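Local coordinates for lipopolysaccharide biosynthesis protein wbpB (Thermus thermophilus, PDB 3O9Z) that probably oxidises a UDP-linked N-acetylglucosaminuronic acid with NAD on the way to 2,3-diacetamido-2,3-dideoxy-D-mannuronic acid, with 2-oxoglutarate probably helping to recycle the cofactor, at residues L76-P81 with A97-E102; Y127-L132 with D264-V269; L200-H205 with R295-S300; V211-L216 with R224-I229. One frame throughout, in Å; residues are numbered along the deposited sequence.

Interaction 1. Residues L76-P81 with A97-E102; sequences LSIASP and ANALSE. With NAD (nicotinamide-adenine-dinucleotide), chain E.
The carbonyl oxygen of Leu100 is gripped twice from the neighbouring strand. Ile78 N donates a hydrogen bond to it, with 2.9 Å between Ile78 N and Leu100 O, and Ser77 CA adds a CA-H...O contact at 3.2 Å from the same oxygen. The Ile78 bond is bent, with an N-H...O angle of 143°. Leu76 O likewise takes one N-H, from Leu100, here nearly straight, and one CA-H, from Ala99. Bonds from Leu76 N to Asn98 O and from Glu102 N to Ile78 O complete the parallel register, and the short strand axes run 20° apart. Ile78 and Ser101 point to one face, Ser77 and Leu100 to the other; on the first, Ile78 CG2 is 3.9 Å from Ser101 OG. That hydroxyl, anti to its own backbone N, turns to Glu102 O and meets it on a lone pair. Beyond the last bond the chain ends lead to the cofactor. The bend at chi2 (-67°) puts Glu102 CD beside the nicotinamide, near NAD C2N. Glu102 CG is 3.3 Å from NAD O4D and OE1 is 3.1 Å from NAD O7N, while OE2 is hydrogen-bonded to His19. In the loop after strand 75-78, Pro81 CD packs 3.4 Å from NAD O4B on the adenosine ribose. This is a beta-alpha-beta unit of a Rossmann fold, with the dinucleotide at the C-terminal ends of its strands. Helix 85-94 covers the Ile78 and Ser101 face, helix 266-274 meets Leu100 from the other, and strands 5-9 and 126-128 flank the pair.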
# COMPACT_ATOMS: atom_id res chain seq x y z
N LEU A 76 3.29 5.16 24.39
CA LEU A 76 3.21 5.05 22.93
C LEU A 76 3.41 6.46 22.38
O LEU A 76 2.51 7.29 22.59
CB LEU A 76 1.89 4.42 22.52
CG LEU A 76 1.82 4.16 21.01
CD1 LEU A 76 2.89 3.12 20.59
CD2 LEU A 76 0.46 3.69 20.69
N SER A 77 4.50 6.72 21.65
CA SER A 77 4.63 7.95 20.86
C SER A 77 3.98 7.75 19.49
O SER A 77 4.17 6.72 18.84
CB SER A 77 6.08 8.33 20.66
OG SER A 77 6.76 8.68 21.87
N ILE A 78 3.26 8.76 19.03
CA ILE A 78 2.38 8.57 17.89
C ILE A 78 2.70 9.64 16.84
O ILE A 78 2.44 10.83 17.02
CB ILE A 78 0.87 8.62 18.29
CG1 ILE A 78 0.57 7.40 19.17
CG2 ILE A 78 -0.08 8.70 17.13
CD1 ILE A 78 -0.78 7.52 19.95
N ALA A 79 3.28 9.18 15.73
CA ALA A 79 3.65 10.07 14.60
C ALA A 79 2.98 9.60 13.31
O ALA A 79 3.54 9.79 12.21
CB ALA A 79 5.15 10.15 14.48
N SER A 80 1.82 8.97 13.39
CA SER A 80 0.99 8.52 12.28
C SER A 80 0.14 9.67 11.72
O SER A 80 0.10 10.76 12.35
CB SER A 80 0.12 7.36 12.75
OG SER A 80 -0.64 7.84 13.88
N PRO A 81 -0.55 9.47 10.58
CA PRO A 81 -1.51 10.46 10.05
C PRO A 81 -2.60 10.79 11.08
O PRO A 81 -2.89 9.98 11.98
CB PRO A 81 -2.13 9.78 8.84
CG PRO A 81 -0.98 8.87 8.34
CD PRO A 81 -0.39 8.34 9.63
N ALA A 97 -0.57 1.87 28.68
CA ALA A 97 0.51 2.84 28.46
C ALA A 97 -0.14 4.24 28.31
O ALA A 97 -1.33 4.36 27.97
CB ALA A 97 1.25 2.53 27.12
N ASN A 98 0.69 5.23 28.57
CA ASN A 98 0.31 6.63 28.31
C ASN A 98 0.57 6.83 26.82
O ASN A 98 1.18 5.99 26.16
CB ASN A 98 1.18 7.59 29.13
CG ASN A 98 0.75 7.68 30.62
OD1 ASN A 98 -0.25 7.19 31.09
ND2 ASN A 98 1.51 8.44 31.34
N ALA A 99 0.09 7.96 26.31
CA ALA A 99 0.27 8.32 24.90
C ALA A 99 0.91 9.67 24.79
O ALA A 99 0.56 10.61 25.55
CB ALA A 99 -1.07 8.30 24.20
N LEU A 100 1.78 9.82 23.81
CA LEU A 100 2.30 11.11 23.47
C LEU A 100 2.14 11.25 21.98
O LEU A 100 2.93 10.69 21.20
CB LEU A 100 3.76 11.32 23.83
CG LEU A 100 4.44 12.65 23.42
CD1 LEU A 100 3.54 13.89 23.71
CD2 LEU A 100 5.86 12.84 23.95
N SER A 101 1.14 12.01 21.59
CA SER A 101 0.77 12.08 20.19
C SER A 101 1.22 13.39 19.55
O SER A 101 1.18 14.45 20.16
CB SER A 101 -0.74 12.02 20.07
OG SER A 101 -1.19 12.04 18.73
N GLU A 102 1.68 13.28 18.30
CA GLU A 102 1.83 14.50 17.50
C GLU A 102 0.55 15.30 17.48
O GLU A 102 -0.56 14.78 17.63
CB GLU A 102 2.28 14.14 16.08
CG GLU A 102 3.78 14.04 15.94
CD GLU A 102 4.50 15.36 16.12
OE1 GLU A 102 3.78 16.42 16.15
OE2 GLU A 102 5.75 15.40 16.17
PA NAD E . 4.48 11.34 6.81
O1A NAD E . 5.87 11.71 6.44
O2A NAD E . 3.38 11.12 5.77
O5B NAD E . 4.73 10.04 7.67
C5B NAD E . 3.56 9.39 8.10
C4B NAD E . 3.94 7.95 8.51
O4B NAD E . 2.82 7.28 9.15
C3B NAD E . 4.22 7.13 7.22
O3B NAD E . 5.53 6.52 7.25
C2B NAD E . 3.07 6.12 7.14
O2B NAD E . 3.41 4.86 6.53
C1B NAD E . 2.84 5.93 8.67
N9A NAD E . 1.52 5.31 8.93
C8A NAD E . 0.36 5.19 8.21
N7A NAD E . -0.54 4.48 8.88
C5A NAD E . 0.06 4.04 10.04
C6A NAD E . -0.36 3.22 11.15
N6A NAD E . -1.60 2.65 11.17
N1A NAD E . 0.58 3.10 12.08
C2A NAD E . 1.81 3.60 12.15
N3A NAD E . 2.23 4.35 11.09
C4A NAD E . 1.36 4.57 10.11
O3 NAD E . 3.92 12.44 7.83
PN NAD E . 4.62 13.32 8.92
O1N NAD E . 4.89 14.70 8.33
O2N NAD E . 5.77 12.56 9.54
O5D NAD E . 3.45 13.61 9.95
C5D NAD E . 3.31 12.62 10.94
C4D NAD E . 2.52 13.27 12.09
O4D NAD E . 3.42 14.25 12.66
C3D NAD E . 1.22 14.00 11.70
O3D NAD E . 0.34 13.90 12.86
C2D NAD E . 1.71 15.46 11.61
O2D NAD E . 0.68 16.39 11.91
C1D NAD E . 2.85 15.57 12.63
N1N NAD E . 3.83 16.60 12.29
C2N NAD E . 4.21 17.47 13.20
C3N NAD E . 5.14 18.47 13.00
C7N NAD E . 5.37 19.39 14.13
O7N NAD E . 5.14 19.06 15.31
N7N NAD E . 5.97 20.52 13.78
C4N NAD E . 5.73 18.54 11.73
C5N NAD E . 5.38 17.55 10.81
C6N NAD E . 4.44 16.56 11.09

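Interaction 2. Residues Y127-L132 with D264-V269; sequences YTVLQL and DLHTEV. With NAD (nicotinamide-adenine-dinucleotide), chain E.
Val129 lays CG1 over one face of the His266 imidazole, 3.9 Å from the ring centroid and 22° off the ring normal, a CH-pi contact offset toward the rim. CG1 is anti to the backbone N (chi1 178°), and CG2 is left to meet Val269, with Val129 CG2 4.1 Å from Val269 CG1. Val269 wedges its two methyls against the other segment: CG1 sits 3.8 Å from Val129 CA, and CG2 lies near Gln131 CA. This inner part is buried and held by van der Waals and CH-pi contacts, and no hydrogen bond joins the two segments anywhere. Toward solvent the contact rests on one side chain, Leu265, which is partly exposed. Placed at the N-cap position of helix 266-274, it brings CB to 3.7 Å from Gln131 CB and CD1 close to Gln131 O. The polar groups look instead to the cofactor. Gln131 pairs its amide with the carboxamide of NAD through two nearly straight bonds: NAD N7N donates to Gln131 OE1 at 2.9 Å, and Gln131 NE2 donates to NAD O7N at 3.0 Å. His266 CE1 approaches that same O7N at 3.5 Å near the ring plane, while His266 NE2 is hydrogen-bonded to Glu102. The packing probably helps to position residues that recognise the nicotinamide. Because the pairing matches each donor to an acceptor, it would favour one rotation of the carboxamide, since turning it over would set donor against donor and acceptor against acceptor.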
# COMPACT_ATOMS: atom_id res chain seq x y z
N TYR A 127 -1.07 12.77 26.24
CA TYR A 127 -0.35 14.01 25.98
C TYR A 127 -0.02 14.29 24.53
O TYR A 127 -0.19 13.40 23.70
CB TYR A 127 0.93 14.05 26.76
CG TYR A 127 0.69 13.89 28.25
CD1 TYR A 127 0.19 14.94 28.98
CD2 TYR A 127 0.92 12.69 28.90
CE1 TYR A 127 -0.05 14.83 30.34
CE2 TYR A 127 0.71 12.56 30.28
CZ TYR A 127 0.22 13.65 30.98
OH TYR A 127 -0.03 13.57 32.34
N THR A 128 0.32 15.54 24.21
CA THR A 128 0.51 15.92 22.81
C THR A 128 1.72 16.82 22.60
O THR A 128 2.24 17.50 23.49
CB THR A 128 -0.80 16.49 22.21
OG1 THR A 128 -0.74 16.62 20.78
CG2 THR A 128 -1.09 17.83 22.82
N VAL A 129 2.23 16.81 21.37
CA VAL A 129 3.36 17.67 20.99
C VAL A 129 2.84 19.00 20.44
O VAL A 129 2.25 19.06 19.35
CB VAL A 129 4.24 16.99 19.90
CG1 VAL A 129 5.41 17.88 19.45
CG2 VAL A 129 4.73 15.66 20.43
N LEU A 130 3.03 20.05 21.22
CA LEU A 130 2.69 21.40 20.78
C LEU A 130 3.93 22.25 21.01
O LEU A 130 4.07 22.90 22.04
CB LEU A 130 1.50 21.97 21.59
CG LEU A 130 0.19 21.31 21.20
CD1 LEU A 130 -0.88 21.38 22.32
CD2 LEU A 130 -0.32 21.79 19.86
N GLN A 131 4.91 22.19 20.12
CA GLN A 131 6.19 22.81 20.46
C GLN A 131 6.15 24.31 20.56
O GLN A 131 7.08 24.87 21.11
CB GLN A 131 7.29 22.33 19.50
CG GLN A 131 7.26 22.96 18.12
CD GLN A 131 6.70 22.07 17.03
OE1 GLN A 131 7.20 22.10 15.89
NE2 GLN A 131 5.74 21.22 17.36
N LEU A 132 5.14 24.98 20.00
CA LEU A 132 5.11 26.43 20.21
C LEU A 132 5.00 26.80 21.69
O LEU A 132 5.46 27.88 22.11
CB LEU A 132 4.00 27.08 19.39
CG LEU A 132 4.18 27.04 17.87
CD1 LEU A 132 3.08 27.88 17.21
CD2 LEU A 132 5.54 27.55 17.52
N ASP A 264 13.39 22.57 16.28
CA ASP A 264 14.40 22.16 17.25
C ASP A 264 13.91 22.08 18.70
O ASP A 264 14.70 22.38 19.61
CB ASP A 264 15.52 23.20 17.24
CG ASP A 264 16.79 22.68 16.64
OD1 ASP A 264 17.65 22.19 17.42
OD2 ASP A 264 16.92 22.75 15.40
N LEU A 265 12.63 21.74 18.90
CA LEU A 265 11.97 21.69 20.23
C LEU A 265 11.26 20.38 20.66
O LEU A 265 10.60 20.31 21.71
CB LEU A 265 10.91 22.80 20.30
CG LEU A 265 11.45 24.20 20.19
CD1 LEU A 265 10.39 25.21 19.69
CD2 LEU A 265 12.03 24.64 21.52
N HIS A 266 11.34 19.31 19.87
CA HIS A 266 10.66 18.09 20.28
C HIS A 266 11.24 17.49 21.57
O HIS A 266 10.52 16.88 22.34
CB HIS A 266 10.69 17.05 19.15
CG HIS A 266 9.57 17.20 18.16
ND1 HIS A 266 9.34 18.38 17.48
CD2 HIS A 266 8.60 16.34 17.78
CE1 HIS A 266 8.29 18.21 16.68
NE2 HIS A 266 7.84 16.99 16.84
N THR A 267 12.55 17.62 21.75
CA THR A 267 13.13 16.98 22.93
C THR A 267 12.61 17.68 24.19
O THR A 267 12.21 17.03 25.16
CB THR A 267 14.65 17.03 22.86
OG1 THR A 267 15.10 16.20 21.77
CG2 THR A 267 15.26 16.57 24.19
N GLU A 268 12.49 19.00 24.11
CA GLU A 268 11.86 19.72 25.21
C GLU A 268 10.39 19.39 25.52
O GLU A 268 10.02 19.24 26.67
CB GLU A 268 12.07 21.22 25.02
CG GLU A 268 11.42 22.07 26.11
CD GLU A 268 12.06 21.91 27.47
OE1 GLU A 268 13.24 21.47 27.55
OE2 GLU A 268 11.37 22.27 28.45
N VAL A 269 9.53 19.17 24.52
CA VAL A 269 8.23 18.60 24.78
C VAL A 269 8.32 17.27 25.53
O VAL A 269 7.50 16.97 26.38
CB VAL A 269 7.45 18.49 23.45
CG1 VAL A 269 6.10 17.86 23.64
CG2 VAL A 269 7.31 19.90 22.86
PA NAD E . 4.48 11.34 6.81
O1A NAD E . 5.87 11.71 6.44
O2A NAD E . 3.38 11.12 5.77
O5B NAD E . 4.73 10.04 7.67
C5B NAD E . 3.56 9.39 8.10
C4B NAD E . 3.94 7.95 8.51
O4B NAD E . 2.82 7.28 9.15
C3B NAD E . 4.22 7.13 7.22
O3B NAD E . 5.53 6.52 7.25
C2B NAD E . 3.07 6.12 7.14
O2B NAD E . 3.41 4.86 6.53
C1B NAD E . 2.84 5.93 8.67
N9A NAD E . 1.52 5.31 8.93
C8A NAD E . 0.36 5.19 8.21
N7A NAD E . -0.54 4.48 8.88
C5A NAD E . 0.06 4.04 10.04
C6A NAD E . -0.36 3.22 11.15
N6A NAD E . -1.60 2.65 11.17
N1A NAD E . 0.58 3.10 12.08
C2A NAD E . 1.81 3.60 12.15
N3A NAD E . 2.23 4.35 11.09
C4A NAD E . 1.36 4.57 10.11
O3 NAD E . 3.92 12.44 7.83
PN NAD E . 4.62 13.32 8.92
O1N NAD E . 4.89 14.70 8.33
O2N NAD E . 5.77 12.56 9.54
O5D NAD E . 3.45 13.61 9.95
C5D NAD E . 3.31 12.62 10.94
C4D NAD E . 2.52 13.27 12.09
O4D NAD E . 3.42 14.25 12.66
C3D NAD E . 1.22 14.00 11.70
O3D NAD E . 0.34 13.90 12.86
C2D NAD E . 1.71 15.46 11.61
O2D NAD E . 0.68 16.39 11.91
C1D NAD E . 2.85 15.57 12.63
N1N NAD E . 3.83 16.60 12.29
C2N NAD E . 4.21 17.47 13.20
C3N NAD E . 5.14 18.47 13.00
C7N NAD E . 5.37 19.39 14.13
O7N NAD E . 5.14 19.06 15.31
N7N NAD E . 5.97 20.52 13.78
C4N NAD E . 5.73 18.54 11.73
C5N NAD E . 5.38 17.55 10.81
C6N NAD E . 4.44 16.56 11.09

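Interaction 3. Residues L200-H205 with R295-S300; sequences LHVEVH and RTLPLS
Val204 and Ser300 both carry a gamma atom in the crowded position between their backbone N and carbonyl carbon. In Val204 (chi1 60°) this sets CG1 against the loop backbone, 3.6 Å from Leu297 O, with Pro298 O also near. In Ser300 (chi1 64°) it sets OG close to Glu203 CB and to an ordered water. CG2 of Val204 meets Leu299 CD2, and the same Leu299 methyl reaches 3.5 Å from His205 C. Leu297 fills the other end: its CD2 touches Val202 CG1 at 3.9 Å and also packs near Val204 CG1. One direct hydrogen bond joins the segments, from Ser300 N to Val204 O at 2.9 Å, and it is nearly straight (169°). The water completes the link. It accepts from Val204 N at 3.0 Å, donates to Pro298 O at 2.8 Å, and is bonded to Ser300 OG. Beside this, Glu203 holds two imidazoles of its own strand: His201 NE2 donates to OE2 and His205 NE2 to OE1, and each Glu203 oxygen uses its anti lone pair and lies in or near the plane of the ring it binds. His205 CD2 also approaches Ser300 O. Strand 199-207 is the outermost strand of its sheet within the chain, and the loop after helix 281-294 crosses its edge without forming a regular strand pair. The loop and water thus take up both the N-H and the C=O of Val204 on this sheet edge. A carboxylate shared by two imidazoles would be expected to raise their affinity for protons.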
# COMPACT_ATOMS: atom_id res chain seq x y z
N LEU A 200 -14.94 32.97 21.50
CA LEU A 200 -16.36 33.31 21.59
C LEU A 200 -17.03 33.40 20.24
O LEU A 200 -18.23 33.17 20.11
CB LEU A 200 -16.45 34.67 22.31
CG LEU A 200 -15.67 34.81 23.62
CD1 LEU A 200 -15.93 36.21 24.19
CD2 LEU A 200 -16.12 33.75 24.62
N HIS A 201 -16.27 33.72 19.20
CA HIS A 201 -16.82 33.90 17.86
C HIS A 201 -15.74 33.51 16.87
O HIS A 201 -14.58 33.83 17.06
CB HIS A 201 -17.24 35.36 17.66
CG HIS A 201 -17.68 35.70 16.27
ND1 HIS A 201 -18.82 35.19 15.69
CD2 HIS A 201 -17.18 36.58 15.37
CE1 HIS A 201 -18.98 35.70 14.49
NE2 HIS A 201 -18.00 36.55 14.27
N VAL A 202 -16.13 32.76 15.84
CA VAL A 202 -15.18 32.36 14.80
C VAL A 202 -15.74 32.70 13.43
O VAL A 202 -16.94 32.50 13.19
CB VAL A 202 -14.99 30.83 14.81
CG1 VAL A 202 -14.03 30.41 13.68
CG2 VAL A 202 -14.41 30.39 16.14
N GLU A 203 -14.92 33.26 12.54
CA GLU A 203 -15.30 33.52 11.14
C GLU A 203 -14.24 32.97 10.20
O GLU A 203 -13.05 33.02 10.51
CB GLU A 203 -15.36 35.03 10.81
CG GLU A 203 -16.28 35.78 11.72
CD GLU A 203 -16.34 37.26 11.47
OE1 GLU A 203 -15.70 37.84 10.56
OE2 GLU A 203 -17.04 37.90 12.27
N VAL A 204 -14.65 32.52 9.02
CA VAL A 204 -13.69 32.16 7.98
C VAL A 204 -14.03 32.96 6.75
O VAL A 204 -15.23 33.06 6.38
CB VAL A 204 -13.65 30.65 7.74
CG1 VAL A 204 -15.02 30.12 7.31
CG2 VAL A 204 -12.63 30.31 6.67
N HIS A 205 -13.01 33.60 6.15
CA HIS A 205 -13.20 34.55 5.06
C HIS A 205 -12.70 34.03 3.71
O HIS A 205 -13.10 34.54 2.66
CB HIS A 205 -12.45 35.86 5.36
CG HIS A 205 -12.87 36.50 6.64
ND1 HIS A 205 -12.00 37.27 7.40
CD2 HIS A 205 -14.05 36.48 7.31
CE1 HIS A 205 -12.64 37.69 8.47
NE2 HIS A 205 -13.88 37.23 8.44
N ARG A 295 -14.05 23.26 9.74
CA ARG A 295 -14.30 22.37 8.60
C ARG A 295 -15.61 22.59 7.88
O ARG A 295 -15.74 22.32 6.69
CB ARG A 295 -14.20 20.88 8.99
CG ARG A 295 -12.85 20.54 9.57
CD ARG A 295 -12.72 19.08 10.06
NE ARG A 295 -11.50 19.05 10.80
CZ ARG A 295 -11.34 18.53 12.02
NH1 ARG A 295 -12.36 17.85 12.60
NH2 ARG A 295 -10.19 18.63 12.65
N THR A 296 -16.61 23.06 8.62
CA THR A 296 -17.93 23.19 8.03
C THR A 296 -18.47 24.60 8.18
O THR A 296 -19.55 24.91 7.67
CB THR A 296 -18.93 22.22 8.68
OG1 THR A 296 -18.88 22.36 10.10
CG2 THR A 296 -18.59 20.78 8.29
N LEU A 297 -17.76 25.48 8.90
CA LEU A 297 -18.28 26.84 9.04
C LEU A 297 -18.45 27.50 7.65
O LEU A 297 -17.51 27.56 6.86
CB LEU A 297 -17.32 27.67 9.90
CG LEU A 297 -17.83 29.06 10.24
CD1 LEU A 297 -19.04 28.95 11.19
CD2 LEU A 297 -16.65 29.75 10.91
N PRO A 298 -19.64 28.05 7.35
CA PRO A 298 -19.77 28.77 6.10
C PRO A 298 -18.87 30.00 6.03
O PRO A 298 -18.68 30.67 7.05
CB PRO A 298 -21.25 29.18 6.06
CG PRO A 298 -21.93 28.19 6.98
CD PRO A 298 -20.92 27.94 8.08
N LEU A 299 -18.37 30.25 4.84
CA LEU A 299 -17.67 31.48 4.52
C LEU A 299 -18.53 32.70 4.79
O LEU A 299 -19.75 32.74 4.55
CB LEU A 299 -17.21 31.50 3.06
CG LEU A 299 -16.00 30.63 2.72
CD1 LEU A 299 -15.87 30.46 1.20
CD2 LEU A 299 -14.70 31.23 3.27
N SER A 300 -17.90 33.73 5.35
CA SER A 300 -18.58 35.00 5.47
C SER A 300 -17.75 36.16 4.93
O SER A 300 -16.54 36.04 4.72
CB SER A 300 -18.92 35.24 6.93
OG SER A 300 -17.75 35.36 7.73
O HOH W 1 -17.59 32.64 8.66

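Interaction 4. Residues V211-L216 with R224-I229; sequences VNAGYL and RWFLSI
Asn212 and Leu227 form a complete hydrogen-bonded pair of the antiparallel hairpin. Leu227 N donates to Asn212 O at 2.8 Å, almost in line with the carbonyl, and Asn212 N donates to Leu227 O at 2.9 Å. Two residues on, Gly214 and Trp225 repeat the exchange, except that Trp225 N stands above the carbonyl plane of Gly214, 37° out of it. At the non-hydrogen-bonded positions, Val211 CA and Ala213 CA make CA-H...O contacts with Leu227 O and Trp225 O. The indole of Trp225 folds back over the opposite strand. Gly214 N lies 3.4 Å above the ring plane, over its centre, although its hydrogen goes to Trp225 O. Trp225 NE1 and Tyr215 N come to 3.3 Å but are both donors, and no bond joins them; Ala213 and Tyr215 make main-chain bonds to His205 and Glu203 of strand 199-207. Ser228 OG is bonded to Thr210 O and Asp230 N. On the opposite face from the indole, Val211 CG1 packs on Phe226 CE1 at 3.7 Å, while Arg224 reaches Arg307 O through NH2. The main-chain groups of Asn212, Leu227, Gly214 and Trp225 are thus satisfied within the hairpin, and a mainly apolar indole can cover this buried strand.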
# COMPACT_ATOMS: atom_id res chain seq x y z
N VAL A 211 -4.89 28.22 1.03
CA VAL A 211 -5.05 29.42 1.88
C VAL A 211 -6.31 29.27 2.72
O VAL A 211 -7.38 28.89 2.20
CB VAL A 211 -5.29 30.66 1.05
CG1 VAL A 211 -5.69 31.87 1.94
CG2 VAL A 211 -4.02 30.99 0.20
N ASN A 212 -6.22 29.57 4.00
CA ASN A 212 -7.40 29.83 4.84
C ASN A 212 -7.14 31.14 5.57
O ASN A 212 -6.03 31.39 6.01
CB ASN A 212 -7.61 28.74 5.90
CG ASN A 212 -8.20 27.42 5.34
OD1 ASN A 212 -8.33 27.13 4.13
ND2 ASN A 212 -8.64 26.62 6.29
N ALA A 213 -8.17 31.97 5.72
CA ALA A 213 -8.03 33.18 6.51
C ALA A 213 -9.33 33.44 7.24
O ALA A 213 -10.40 33.01 6.78
CB ALA A 213 -7.76 34.37 5.59
N GLY A 214 -9.26 34.16 8.34
CA GLY A 214 -10.48 34.46 9.07
C GLY A 214 -10.24 35.37 10.26
O GLY A 214 -9.26 36.13 10.30
N TYR A 215 -11.15 35.31 11.21
CA TYR A 215 -11.14 36.17 12.40
C TYR A 215 -11.60 35.36 13.59
O TYR A 215 -12.48 34.48 13.45
CB TYR A 215 -12.12 37.33 12.15
CG TYR A 215 -12.34 38.28 13.32
CD1 TYR A 215 -11.37 39.27 13.59
CD2 TYR A 215 -13.44 38.14 14.14
CE1 TYR A 215 -11.54 40.11 14.65
CE2 TYR A 215 -13.61 39.03 15.22
CZ TYR A 215 -12.65 39.99 15.43
OH TYR A 215 -12.89 40.86 16.49
N LEU A 216 -11.05 35.61 14.77
CA LEU A 216 -11.52 35.03 16.01
C LEU A 216 -11.75 36.15 17.00
O LEU A 216 -10.92 37.04 17.11
CB LEU A 216 -10.48 34.12 16.67
CG LEU A 216 -9.91 33.04 15.75
CD1 LEU A 216 -8.60 32.47 16.29
CD2 LEU A 216 -10.97 31.91 15.70
N ARG A 224 -7.01 38.61 13.68
CA ARG A 224 -7.19 38.39 12.23
C ARG A 224 -6.10 37.41 11.86
O ARG A 224 -4.92 37.65 12.19
CB ARG A 224 -7.02 39.71 11.48
CG ARG A 224 -8.12 40.71 11.84
CD ARG A 224 -7.91 42.02 11.11
NE ARG A 224 -6.84 42.81 11.68
CZ ARG A 224 -6.24 43.80 11.03
NH1 ARG A 224 -5.27 44.53 11.61
NH2 ARG A 224 -6.54 43.98 9.74
N TRP A 225 -6.44 36.31 11.18
CA TRP A 225 -5.46 35.26 10.88
C TRP A 225 -5.42 34.90 9.41
O TRP A 225 -6.42 35.00 8.71
CB TRP A 225 -5.66 34.03 11.79
CG TRP A 225 -7.04 33.39 11.70
CD1 TRP A 225 -8.13 33.64 12.52
CD2 TRP A 225 -7.45 32.40 10.77
NE1 TRP A 225 -9.19 32.85 12.15
CE2 TRP A 225 -8.79 32.07 11.09
CE3 TRP A 225 -6.80 31.70 9.75
CZ2 TRP A 225 -9.53 31.12 10.39
CZ3 TRP A 225 -7.56 30.75 9.06
CH2 TRP A 225 -8.90 30.47 9.37
N PHE A 226 -4.24 34.48 8.96
CA PHE A 226 -4.01 34.05 7.60
C PHE A 226 -3.05 32.88 7.65
O PHE A 226 -2.01 32.98 8.31
CB PHE A 226 -3.42 35.21 6.79
CG PHE A 226 -3.15 34.86 5.35
CD1 PHE A 226 -4.08 35.19 4.38
CD2 PHE A 226 -1.97 34.22 4.99
CE1 PHE A 226 -3.84 34.89 3.05
CE2 PHE A 226 -1.72 33.90 3.65
CZ PHE A 226 -2.69 34.21 2.68
N LEU A 227 -3.44 31.81 6.96
CA LEU A 227 -2.66 30.57 6.90
C LEU A 227 -2.45 30.19 5.42
O LEU A 227 -3.42 30.12 4.66
CB LEU A 227 -3.51 29.49 7.61
CG LEU A 227 -3.02 28.07 7.37
CD1 LEU A 227 -1.61 27.81 7.91
CD2 LEU A 227 -4.08 27.14 8.01
N SER A 228 -1.21 29.89 5.03
CA SER A 228 -1.03 29.36 3.69
C SER A 228 0.18 28.43 3.63
O SER A 228 1.14 28.56 4.42
CB SER A 228 -0.81 30.48 2.68
OG SER A 228 -0.73 29.98 1.33
N ILE A 229 0.06 27.49 2.72
CA ILE A 229 1.18 26.63 2.33
C ILE A 229 1.76 27.01 0.98
O ILE A 229 2.59 26.27 0.43
CB ILE A 229 0.84 25.11 2.41
CG1 ILE A 229 -0.41 24.87 1.58
CG2 ILE A 229 0.66 24.70 3.88
CD1 ILE A 229 -0.76 23.37 1.30

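The four contacts form two pairs, one in the Rossmann part and one in the C-terminal sheet. Interactions 1 and 2 have centres 12 Å apart, share the Rossmann sheet through neighbouring strands 98-101 and 126-128, and both touch NAD. Interactions 3 and 4, 11 Å apart, share the C-terminal sheet through strands 199-207 and 211-218. Interaction 1 closes before the rest begin. Interaction 2 then opens, and the hairpin of interaction 4 lies within its sequence span, as it does within that of interaction 3, whereas interactions 2 and 3 cross along the chain. With helix 266-274 the chain comes back to the Rossmann part after the second sheet, consistent with a cofactor site completed from distant segments.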